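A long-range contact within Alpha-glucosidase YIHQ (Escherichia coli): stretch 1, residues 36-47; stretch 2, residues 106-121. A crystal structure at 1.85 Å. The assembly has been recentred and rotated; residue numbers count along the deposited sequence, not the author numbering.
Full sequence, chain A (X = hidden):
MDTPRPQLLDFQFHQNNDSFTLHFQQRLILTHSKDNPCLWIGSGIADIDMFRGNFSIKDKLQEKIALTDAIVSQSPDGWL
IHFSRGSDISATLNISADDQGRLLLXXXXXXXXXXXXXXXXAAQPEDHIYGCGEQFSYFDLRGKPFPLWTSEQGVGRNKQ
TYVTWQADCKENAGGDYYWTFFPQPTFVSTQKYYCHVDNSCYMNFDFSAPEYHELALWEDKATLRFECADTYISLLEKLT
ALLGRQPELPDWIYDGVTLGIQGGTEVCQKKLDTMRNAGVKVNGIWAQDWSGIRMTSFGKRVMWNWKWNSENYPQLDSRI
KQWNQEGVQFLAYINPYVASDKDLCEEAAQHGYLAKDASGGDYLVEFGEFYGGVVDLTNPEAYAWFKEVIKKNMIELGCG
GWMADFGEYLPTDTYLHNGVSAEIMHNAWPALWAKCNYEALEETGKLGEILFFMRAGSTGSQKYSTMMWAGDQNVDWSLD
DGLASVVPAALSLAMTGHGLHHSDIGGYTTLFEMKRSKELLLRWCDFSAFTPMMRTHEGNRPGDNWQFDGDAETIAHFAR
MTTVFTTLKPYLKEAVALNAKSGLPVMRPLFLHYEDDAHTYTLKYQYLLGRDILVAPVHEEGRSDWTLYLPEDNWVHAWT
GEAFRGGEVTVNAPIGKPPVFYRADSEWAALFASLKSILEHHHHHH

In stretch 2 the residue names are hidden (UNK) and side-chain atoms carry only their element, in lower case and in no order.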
ATOM      1  N   ASN A  36     -24.170  25.970 -13.210  1.00 38.72           N
ATOM      2  CA  ASN A  36     -23.444  24.715 -12.884  1.00 36.32           C
ATOM      3  C   ASN A  36     -22.023  24.997 -12.492  1.00 30.83           C
ATOM      4  O   ASN A  36     -21.104  24.879 -13.278  1.00 29.27           O
ATOM      5  CB  ASN A  36     -23.619  23.688 -14.010  1.00 41.03           C
ATOM      6  CG  ASN A  36     -25.019  23.027 -13.948  1.00 56.12           C
ATOM      7  OD1 ASN A  36     -25.511  22.668 -12.871  1.00 64.33           O
ATOM      8  ND2 ASN A  36     -25.681  22.923 -15.082  1.00 63.34           N
ATOM      9  N   PRO A  37     -21.831  25.513 -11.270  1.00 27.36           N
ATOM     10  CA  PRO A  37     -20.488  25.886 -10.854  1.00 27.90           C
ATOM     11  C   PRO A  37     -19.583  24.637 -10.672  1.00 28.06           C
ATOM     12  O   PRO A  37     -20.084  23.504 -10.494  1.00 29.95           O
ATOM     13  CB  PRO A  37     -20.720  26.594  -9.483  1.00 28.63           C
ATOM     14  CG  PRO A  37     -22.035  26.126  -9.028  1.00 30.23           C
ATOM     15  CD  PRO A  37     -22.828  25.718 -10.220  1.00 30.98           C
ATOM     16  N   CYS A  38     -18.297  24.873 -10.685  1.00 26.03           N
ATOM     17  CA  CYS A  38     -17.317  23.873 -10.503  1.00 24.91           C
ATOM     18  C   CYS A  38     -16.724  23.995  -9.128  1.00 24.18           C
ATOM     19  O   CYS A  38     -16.007  23.060  -8.689  1.00 23.84           O
ATOM     20  CB  CYS A  38     -16.221  24.004 -11.536  1.00 24.02           C
ATOM     21  SG  CYS A  38     -15.013  25.327 -11.425  1.00 30.45           S
ATOM     22  N   LEU A  39     -17.035  25.092  -8.404  1.00 21.75           N
ATOM     23  CA  LEU A  39     -16.336  25.334  -7.114  1.00 22.81           C
ATOM     24  C   LEU A  39     -17.212  25.812  -6.012  1.00 26.48           C
ATOM     25  O   LEU A  39     -18.080  26.668  -6.228  1.00 25.02           O
ATOM     26  CB  LEU A  39     -15.155  26.227  -7.308  1.00 23.93           C
ATOM     27  CG  LEU A  39     -14.342  26.725  -6.139  1.00 24.34           C
ATOM     28  CD1 LEU A  39     -13.517  25.601  -5.476  1.00 27.25           C
ATOM     29  CD2 LEU A  39     -13.383  27.793  -6.555  1.00 25.30           C
ATOM     30  N   TRP A  40     -17.094  25.129  -4.842  1.00 24.66           N
ATOM     31  CA  TRP A  40     -17.709  25.542  -3.606  1.00 22.19           C
ATOM     32  C   TRP A  40     -16.605  25.672  -2.553  1.00 22.57           C
ATOM     33  O   TRP A  40     -15.623  24.921  -2.549  1.00 23.82           O
ATOM     34  CB  TRP A  40     -18.759  24.517  -3.074  1.00 25.65           C
ATOM     35  CG  TRP A  40     -19.994  24.258  -3.828  1.00 24.83           C
ATOM     36  CD1 TRP A  40     -21.223  24.546  -3.429  1.00 24.25           C
ATOM     37  CD2 TRP A  40     -20.123  23.600  -5.101  1.00 25.35           C
ATOM     38  NE1 TRP A  40     -22.153  24.106  -4.327  1.00 24.77           N
ATOM     39  CE2 TRP A  40     -21.499  23.559  -5.403  1.00 26.37           C
ATOM     40  CE3 TRP A  40     -19.210  23.077  -6.017  1.00 27.88           C
ATOM     41  CZ2 TRP A  40     -22.007  22.997  -6.578  1.00 25.13           C
ATOM     42  CZ3 TRP A  40     -19.681  22.510  -7.189  1.00 23.70           C
ATOM     43  CH2 TRP A  40     -21.080  22.434  -7.449  1.00 27.54           C
ATOM     44  N   ILE A  41     -16.718  26.674  -1.672  1.00 22.54           N
ATOM     45  CA  ILE A  41     -15.860  26.800  -0.526  1.00 21.94           C
ATOM     46  C   ILE A  41     -16.706  26.991   0.751  1.00 19.96           C
ATOM     47  O   ILE A  41     -17.872  27.317   0.715  1.00 22.88           O
ATOM     48  CB  ILE A  41     -14.793  27.889  -0.673  1.00 25.20           C
ATOM     49  CG1 ILE A  41     -15.388  29.325  -0.637  1.00 24.89           C
ATOM     50  CG2 ILE A  41     -14.107  27.736  -2.016  1.00 28.74           C
ATOM     51  CD1 ILE A  41     -14.309  30.417  -0.505  1.00 26.16           C
ATOM     52  N   GLY A  42     -16.063  26.843   1.882  1.00 19.02           N
ATOM     53  CA  GLY A  42     -16.776  27.005   3.122  1.00 21.59           C
ATOM     54  C   GLY A  42     -15.902  26.669   4.294  1.00 18.76           C
ATOM     55  O   GLY A  42     -14.708  26.829   4.259  1.00 23.84           O
ATOM     56  N   SER A  43     -16.513  26.140   5.332  1.00 21.73           N
ATOM     57  CA  SER A  43     -15.765  25.836   6.504  1.00 21.73           C
ATOM     58  C   SER A  43     -16.410  24.723   7.328  1.00 24.51           C
ATOM     59  O   SER A  43     -17.598  24.431   7.247  1.00 22.88           O
ATOM     60  CB  SER A  43     -15.574  27.052   7.434  1.00 24.61           C
ATOM     61  OG  SER A  43     -16.860  27.412   7.957  1.00 26.01           O
ATOM     62  N   GLY A  44     -15.550  24.082   8.108  1.00 25.50           N
ATOM     63  CA  GLY A  44     -16.040  23.003   8.981  1.00 26.29           C
ATOM     64  C   GLY A  44     -15.114  22.803  10.134  1.00 25.27           C
ATOM     65  O   GLY A  44     -13.980  23.326  10.145  1.00 28.36           O
ATOM     66  N   ILE A  45     -15.550  21.958  11.090  1.00 29.03           N
ATOM     67  CA  ILE A  45     -14.661  21.553  12.177  1.00 35.15           C
ATOM     68  C   ILE A  45     -14.553  20.026  12.169  1.00 29.98           C
ATOM     69  O   ILE A  45     -15.587  19.346  12.235  1.00 29.33           O
ATOM     70  CB  ILE A  45     -15.168  22.013  13.556  1.00 40.39           C
ATOM     71  CG1 ILE A  45     -15.299  23.555  13.630  1.00 43.55           C
ATOM     72  CG2 ILE A  45     -14.200  21.501  14.658  1.00 43.31           C
ATOM     73  CD1 ILE A  45     -16.354  23.974  14.682  1.00 49.08           C
ATOM     74  N   ALA A  46     -13.345  19.509  12.066  1.00 28.53           N
ATOM     75  CA  ALA A  46     -13.160  18.044  12.086  1.00 29.83           C
ATOM     76  C   ALA A  46     -13.647  17.379  13.394  1.00 31.82           C
ATOM     77  O   ALA A  46     -13.306  17.835  14.456  1.00 33.71           O
ATOM     78  CB  ALA A  46     -11.710  17.722  11.859  1.00 35.13           C
ATOM     79  N   ASP A  47     -14.446  16.325  13.283  1.00 29.97           N
ATOM     80  CA  ASP A  47     -14.993  15.625  14.452  1.00 33.41           C
ATOM     81  C   ASP A  47     -14.432  14.214  14.457  1.00 30.38           C
ATOM     82  O   ASP A  47     -14.905  13.363  13.723  1.00 33.82           O
ATOM     83  CB  ASP A  47     -16.499  15.587  14.307  1.00 37.85           C
ATOM     84  CG  ASP A  47     -17.202  14.920  15.517  1.00 44.86           C
ATOM     85  OD1 ASP A  47     -16.501  14.581  16.469  1.00 42.91           O
ATOM     86  OD2 ASP A  47     -18.445  14.764  15.492  1.00 51.41           O
ATOM     87  N   UNK A 106      -3.883  25.702  -9.138  1.00 29.74           N
ATOM     88  CA  UNK A 106      -3.519  26.173  -7.807  1.00 33.66           C
ATOM     89  C   UNK A 106      -4.678  26.996  -7.269  1.00 35.74           C
ATOM     90  O   UNK A 106      -4.935  28.119  -7.753  1.00 29.75           O
ATOM     91  o   UNK A 106       1.121  27.336  -7.798  1.00 43.22           O
ATOM     92  c   UNK A 106      -0.978  26.280  -8.124  1.00 39.12           C
ATOM     93  c   UNK A 106       0.133  27.243  -8.524  1.00 44.08           C
ATOM     94  c   UNK A 106      -2.256  27.027  -7.850  1.00 34.92           C
ATOM     95  o   UNK A 106      -0.028  27.926  -9.559  1.00 43.52           O
ATOM     96  N   UNK A 107      -5.329  26.484  -6.221  1.00 26.69           N
ATOM     97  CA  UNK A 107      -6.521  27.099  -5.672  1.00 29.18           C
ATOM     98  C   UNK A 107      -6.162  27.713  -4.342  1.00 29.04           C
ATOM     99  O   UNK A 107      -5.546  27.058  -3.498  1.00 25.49           O
ATOM    100  c   UNK A 107      -8.899  26.193  -6.005  1.00 48.48           C
ATOM    101  c   UNK A 107      -7.547  26.031  -5.449  1.00 36.02           C
ATOM    102  c   UNK A 107      -9.633  24.850  -5.823  1.00 47.55           C
ATOM    103  c   UNK A 107      -9.567  27.355  -5.298  1.00 51.38           C
ATOM    104  N   UNK A 108      -6.570  28.968  -4.110  1.00 27.55           N
ATOM    105  CA  UNK A 108      -6.392  29.579  -2.805  1.00 29.44           C
ATOM    106  C   UNK A 108      -7.653  30.348  -2.363  1.00 26.90           C
ATOM    107  O   UNK A 108      -8.081  31.247  -3.059  1.00 25.39           O
ATOM    108  c   UNK A 108      -4.575  30.343  -0.318  1.00 33.83           C
ATOM    109  n   UNK A 108      -5.554  30.304   0.606  1.00 32.69           N
ATOM    110  c   UNK A 108      -4.812  31.243  -1.551  1.00 34.28           C
ATOM    111  c   UNK A 108      -5.125  30.451  -2.833  1.00 33.51           C
ATOM    112  o   UNK A 108      -3.554  29.659  -0.210  1.00 37.92           O
ATOM    113  N   UNK A 109      -8.263  29.963  -1.237  1.00 23.67           N
ATOM    114  CA  UNK A 109      -9.465  30.588  -0.758  1.00 25.02           C
ATOM    115  C   UNK A 109      -9.041  31.978  -0.188  1.00 23.50           C
ATOM    116  O   UNK A 109      -7.889  32.144   0.243  1.00 22.79           O
ATOM    117  n   UNK A 109     -11.383  27.698   0.664  1.00 26.69           N
ATOM    118  c   UNK A 109     -10.841  28.546  -0.239  1.00 25.17           C
ATOM    119  o   UNK A 109     -10.891  28.351  -1.444  1.00 23.02           O
ATOM    120  c   UNK A 109     -10.164  29.782   0.314  1.00 25.23           C
ATOM    121  N   UNK A 110      -9.985  32.904  -0.213  1.00 27.23           N
ATOM    122  CA  UNK A 110      -9.805  34.285   0.318  1.00 30.07           C
ATOM    123  C   UNK A 110      -9.158  34.356   1.647  1.00 31.01           C
ATOM    124  O   UNK A 110      -8.248  35.083   1.872  1.00 30.41           O
ATOM    125  c   UNK A 110     -11.176  35.030   0.362  1.00 33.40           C
ATOM    126  o   UNK A 110     -13.553  34.729   1.104  1.00 28.01           O
ATOM    127  o   UNK A 110     -12.137  33.045   1.596  1.00 34.07           O
ATOM    128  c   UNK A 110     -12.348  34.232   1.089  1.00 37.02           C
ATOM    129  N   UNK A 111      -9.609  33.564   2.587  1.00 33.79           N
ATOM    130  CA  UNK A 111      -8.864  33.481   3.849  1.00 34.43           C
ATOM    131  C   UNK A 111      -8.852  32.070   4.436  1.00 37.94           C
ATOM    132  O   UNK A 111      -9.753  31.206   4.086  1.00 32.99           O
ATOM    133  o   UNK A 111     -11.180  33.254   5.946  1.00 43.55           O
ATOM    134  c   UNK A 111     -10.891  34.176   5.175  1.00 40.94           C
ATOM    135  c   UNK A 111      -9.459  34.488   4.821  1.00 35.77           C
ATOM    136  n   UNK A 111     -11.798  34.921   4.621  1.00 42.72           N
ATOM    137  N   UNK A 112      -7.918  31.914   5.382  1.00 31.84           N
ATOM    138  CA  UNK A 112      -7.659  30.673   6.110  1.00 40.40           C
ATOM    139  C   UNK A 112      -8.887  30.140   6.797  1.00 33.16           C
ATOM    140  O   UNK A 112      -8.962  28.942   6.978  1.00 35.80           O
ATOM    141  c   UNK A 112      -6.544  30.820   7.187  1.00 43.54           C
ATOM    142  c   UNK A 112      -5.056  30.767   6.813  1.00 53.69           C
ATOM    143  c   UNK A 112      -4.680  29.533   5.996  1.00 57.60           C
ATOM    144  c   UNK A 112      -4.217  30.825   8.098  1.00 51.31           C
ATOM    145  N   UNK A 113      -9.884  30.981   7.124  1.00 32.32           N
ATOM    146  CA  UNK A 113     -11.056  30.468   7.828  1.00 34.76           C
ATOM    147  C   UNK A 113     -11.947  29.638   6.963  1.00 30.19           C
ATOM    148  O   UNK A 113     -12.730  28.854   7.456  1.00 28.08           O
ATOM    149  c   UNK A 113     -11.868  31.583   8.486  1.00 36.69           C
ATOM    150  n   UNK A 113     -10.787  33.536   9.383  1.00 51.62           N
ATOM    151  o   UNK A 113     -10.587  31.615  10.454  1.00 47.76           O
ATOM    152  c   UNK A 113     -11.066  32.274   9.560  1.00 46.40           C
ATOM    153  N   UNK A 114     -11.812  29.812   5.660  1.00 26.29           N
ATOM    154  CA  UNK A 114     -12.602  28.996   4.750  1.00 27.06           C
ATOM    155  C   UNK A 114     -11.747  27.758   4.489  1.00 25.00           C
ATOM    156  O   UNK A 114     -10.989  27.700   3.527  1.00 24.04           O
ATOM    157  c   UNK A 114     -14.074  30.695   3.650  1.00 31.00           C
ATOM    158  c   UNK A 114     -12.952  29.728   3.470  1.00 27.43           C
ATOM    159  n   UNK A 114     -15.903  31.787   4.176  1.00 34.42           N
ATOM    160  n   UNK A 114     -14.083  31.938   3.065  1.00 30.50           N
ATOM    161  c   UNK A 114     -15.187  32.579   3.407  1.00 28.26           C
ATOM    162  c   UNK A 114     -15.206  30.618   4.384  1.00 34.86           C
ATOM    163  N   UNK A 115     -11.861  26.793   5.405  1.00 23.92           N
ATOM    164  CA  UNK A 115     -11.046  25.551   5.348  1.00 23.21           C
ATOM    165  C   UNK A 115     -11.711  24.324   4.706  1.00 25.05           C
ATOM    166  O   UNK A 115     -11.399  23.167   5.068  1.00 22.65           O
ATOM    167  c   UNK A 115     -11.705  24.789   7.666  1.00 23.70           C
ATOM    168  n   UNK A 115     -11.311  24.089   8.709  1.00 23.70           N
ATOM    169  o   UNK A 115     -12.918  24.986   7.418  1.00 25.65           O
ATOM    170  c   UNK A 115     -10.582  25.228   6.751  1.00 24.56           C
ATOM    171  N   UNK A 116     -12.642  24.568   3.803  1.00 22.49           N
ATOM    172  CA  UNK A 116     -13.305  23.554   2.981  1.00 24.70           C
ATOM    173  C   UNK A 116     -13.300  23.985   1.498  1.00 26.25           C
ATOM    174  O   UNK A 116     -13.502  25.189   1.184  1.00 22.55           O
ATOM    175  c   UNK A 116     -13.514  20.833   7.226  1.00 25.28           C
ATOM    176  n   UNK A 116     -13.709  20.316   8.422  1.00 26.09           N
ATOM    177  c   UNK A 116     -14.736  23.290   3.397  1.00 24.05           C
ATOM    178  c   UNK A 116     -14.513  21.319   4.962  1.00 25.23           C
ATOM    179  c   UNK A 116     -14.899  22.796   4.842  1.00 25.27           C
ATOM    180  n   UNK A 116     -14.526  20.790   6.343  1.00 24.47           N
ATOM    181  n   UNK A 116     -12.366  21.414   6.988  1.00 25.65           N
ATOM    182  N   UNK A 117     -12.981  23.036   0.621  1.00 20.16           N
ATOM    183  CA  UNK A 117     -13.050  23.255  -0.791  1.00 22.10           C
ATOM    184  C   UNK A 117     -13.790  22.024  -1.356  1.00 24.02           C
ATOM    185  O   UNK A 117     -13.538  20.853  -0.953  1.00 24.69           O
ATOM    186  c   UNK A 117      -9.366  24.564  -1.262  1.00 24.48           C
ATOM    187  c   UNK A 117     -10.912  24.677  -1.127  1.00 23.58           C
ATOM    188  c   UNK A 117     -11.754  23.084  -2.977  1.00 23.62           C
ATOM    189  c   UNK A 117     -11.646  23.395  -1.457  1.00 20.93           C
ATOM    190  N   UNK A 118     -14.684  22.254  -2.306  1.00 18.89           N
ATOM    191  CA  UNK A 118     -15.228  21.185  -3.165  1.00 21.11           C
ATOM    192  C   UNK A 118     -15.017  21.589  -4.600  1.00 22.92           C
ATOM    193  O   UNK A 118     -15.487  22.676  -5.005  1.00 23.43           O
ATOM    194  c   UNK A 118     -18.082  21.096   1.893  1.00 25.12           C
ATOM    195  c   UNK A 118     -17.828  22.410   2.119  1.00 28.95           C
ATOM    196  c   UNK A 118     -17.276  21.423  -0.411  1.00 25.10           C
ATOM    197  c   UNK A 118     -17.161  20.587  -1.586  1.00 25.81           C
ATOM    198  c   UNK A 118     -17.298  23.243   1.096  1.00 23.54           C
ATOM    199  c   UNK A 118     -16.699  20.960  -2.947  1.00 22.86           C
ATOM    200  c   UNK A 118     -17.044  22.766  -0.149  1.00 24.06           C
ATOM    201  c   UNK A 118     -17.791  20.603   0.638  1.00 26.10           C
ATOM    202  c   UNK A 118     -17.604  19.309  -1.190  1.00 25.79           C
ATOM    203  n   UNK A 118     -17.951  19.336   0.129  1.00 27.25           N
ATOM    204  N   UNK A 119     -14.297  20.772  -5.389  1.00 21.09           N
ATOM    205  CA  UNK A 119     -14.030  21.066  -6.764  1.00 22.36           C
ATOM    206  C   UNK A 119     -14.511  19.943  -7.619  1.00 24.79           C
ATOM    207  O   UNK A 119     -14.166  18.793  -7.335  1.00 24.08           O
ATOM    208  c   UNK A 119     -10.515  21.274  -8.427  1.00 24.86           C
ATOM    209  c   UNK A 119     -12.538  21.255  -6.938  1.00 21.38           C
ATOM    210  c   UNK A 119     -12.374  22.843  -8.937  1.00 25.84           C
ATOM    211  c   UNK A 119     -12.028  21.444  -8.380  1.00 25.49           C
ATOM    212  N   UNK A 120     -15.312  20.257  -8.650  1.00 26.62           N
ATOM    213  CA  UNK A 120     -15.757  19.282  -9.644  1.00 25.63           C
ATOM    214  C   UNK A 120     -14.911  19.318 -10.915  1.00 29.03           C
ATOM    215  O   UNK A 120     -14.651  20.370 -11.564  1.00 25.15           O
ATOM    216  n   UNK A 120     -22.423  18.703  -6.901  1.00 30.98           N
ATOM    217  c   UNK A 120     -19.632  19.330  -9.134  1.00 26.24           C
ATOM    218  c   UNK A 120     -18.181  19.323  -8.778  1.00 24.93           C
ATOM    219  n   UNK A 120     -22.409  19.268  -9.079  1.00 32.52           N
ATOM    220  c   UNK A 120     -21.749  18.995  -7.978  1.00 30.45           C
ATOM    221  n   UNK A 120     -20.417  19.034  -7.958  1.00 27.50           N
ATOM    222  c   UNK A 120     -17.270  19.353  -9.969  1.00 25.67           C
ATOM    223  N   UNK A 121     -14.477  18.128 -11.286  1.00 25.29           N
ATOM    224  CA  UNK A 121     -13.850  17.849 -12.514  1.00 25.04           C
ATOM    225  C   UNK A 121     -14.825  17.216 -13.486  1.00 25.41           C
ATOM    226  O   UNK A 121     -15.620  16.351 -13.152  1.00 25.29           O
ATOM    227  c   UNK A 121     -10.478  16.287 -11.290  1.00 28.80           C
ATOM    228  c   UNK A 121     -11.585  17.335 -11.304  1.00 26.68           C
ATOM    229  c   UNK A 121     -12.625  16.916 -12.339  1.00 25.02           C
ATOM    230  c   UNK A 121     -10.998  18.681 -11.616  1.00 28.04           C
TER

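Position 106 has three side-chain carbons, the third carrying two oxygens, and lies out of reach: Glu 106. Position 107 has four carbons forked at the second, one branch end 4.0 Å from Leu 39 CD1. This is Leu 107, an apolar partner for a buried leucine. Position 108, three carbons ending in oxygen and nitrogen, touches nothing opposite: Gln 108.

Position 109 has two carbons, then oxygen and nitrogen, the oxygen 3.3 Å from Ile 41 CG2. It is Asn 109, whose amide can reach across the loop, ND2 donating to the backbone O of position 114 (2.9 Å); OD1 finds no polar partner. Position 110 ends its two carbons in two oxygens, one 4.0 Å from Ile 41 CD1: Asp 110, whose OD1 accepts from its own loop, including the backbone N of position 111 (2.8 Å).

Position 111, two carbons with oxygen and nitrogen and no contact, is Asn 111, which opens a type I turn. Position 112, four carbons forked at the second, is exposed Leu 112. Position 113, again two carbons, oxygen and nitrogen, sets its backbone O 3.4 Å from Ser 43 CB: Asn 113.

Position 114 carries one carbon and a five-membered ring with two nitrogens, one 3.9 Å from Ile 41 CD1. It is His 114, whose ND1 donates to Asp 110 OD1 (2.7 Å), tying the loop together. Position 115 has two carbons, an oxygen 2.9 Å from Gly 44 N and a nitrogen 3.1 Å from Gly 44 O. It is Asn 115, able to accept and donate at once.

Position 116 has three carbons, a nitrogen, and a carbon bearing two nitrogens, one 3.3 Å from Gly 44 C: Arg 116. Its guanidinium faces that glycine, where a CB would clash with NE. Position 117, four carbons forked at the first, puts its one-carbon arm 4.0 Å from Leu 39 CD1: Ile 117, buried and apolar.

Position 118 bears fused rings of eight carbons and one nitrogen, a ring carbon 3.8 Å from Trp 40 CB: Trp 118, its edge along Gly 42 N, beside a residue without side chain. Position 119, four carbons forked at the second, brings one end 4.4 Å from Cys 38 SG: buried, apolar Leu 119. Position 120 has three carbons, a nitrogen, then a carbon bearing two nitrogens, the chain nitrogen 3.5 Å from Trp 40 CH2; it is Arg 120, one guanidinium face under that carbon. Position 121, forked and contact-free, is buried Leu 121.

Antiparallel pairing organises the contact: Trp 40 N donates to Trp 118 O (2.9 Å) and Trp 118 N to Trp 40 O (2.8 Å). Leu 39, Ile 41, Ile 117 and Leu 119 share one face, Trp 40, Arg 116 and Trp 118 the other, while Asn 115 extends the bonding to Gly 44.

Stretch 2, residues 106-121: ELQNDNLNHNRIWLRL
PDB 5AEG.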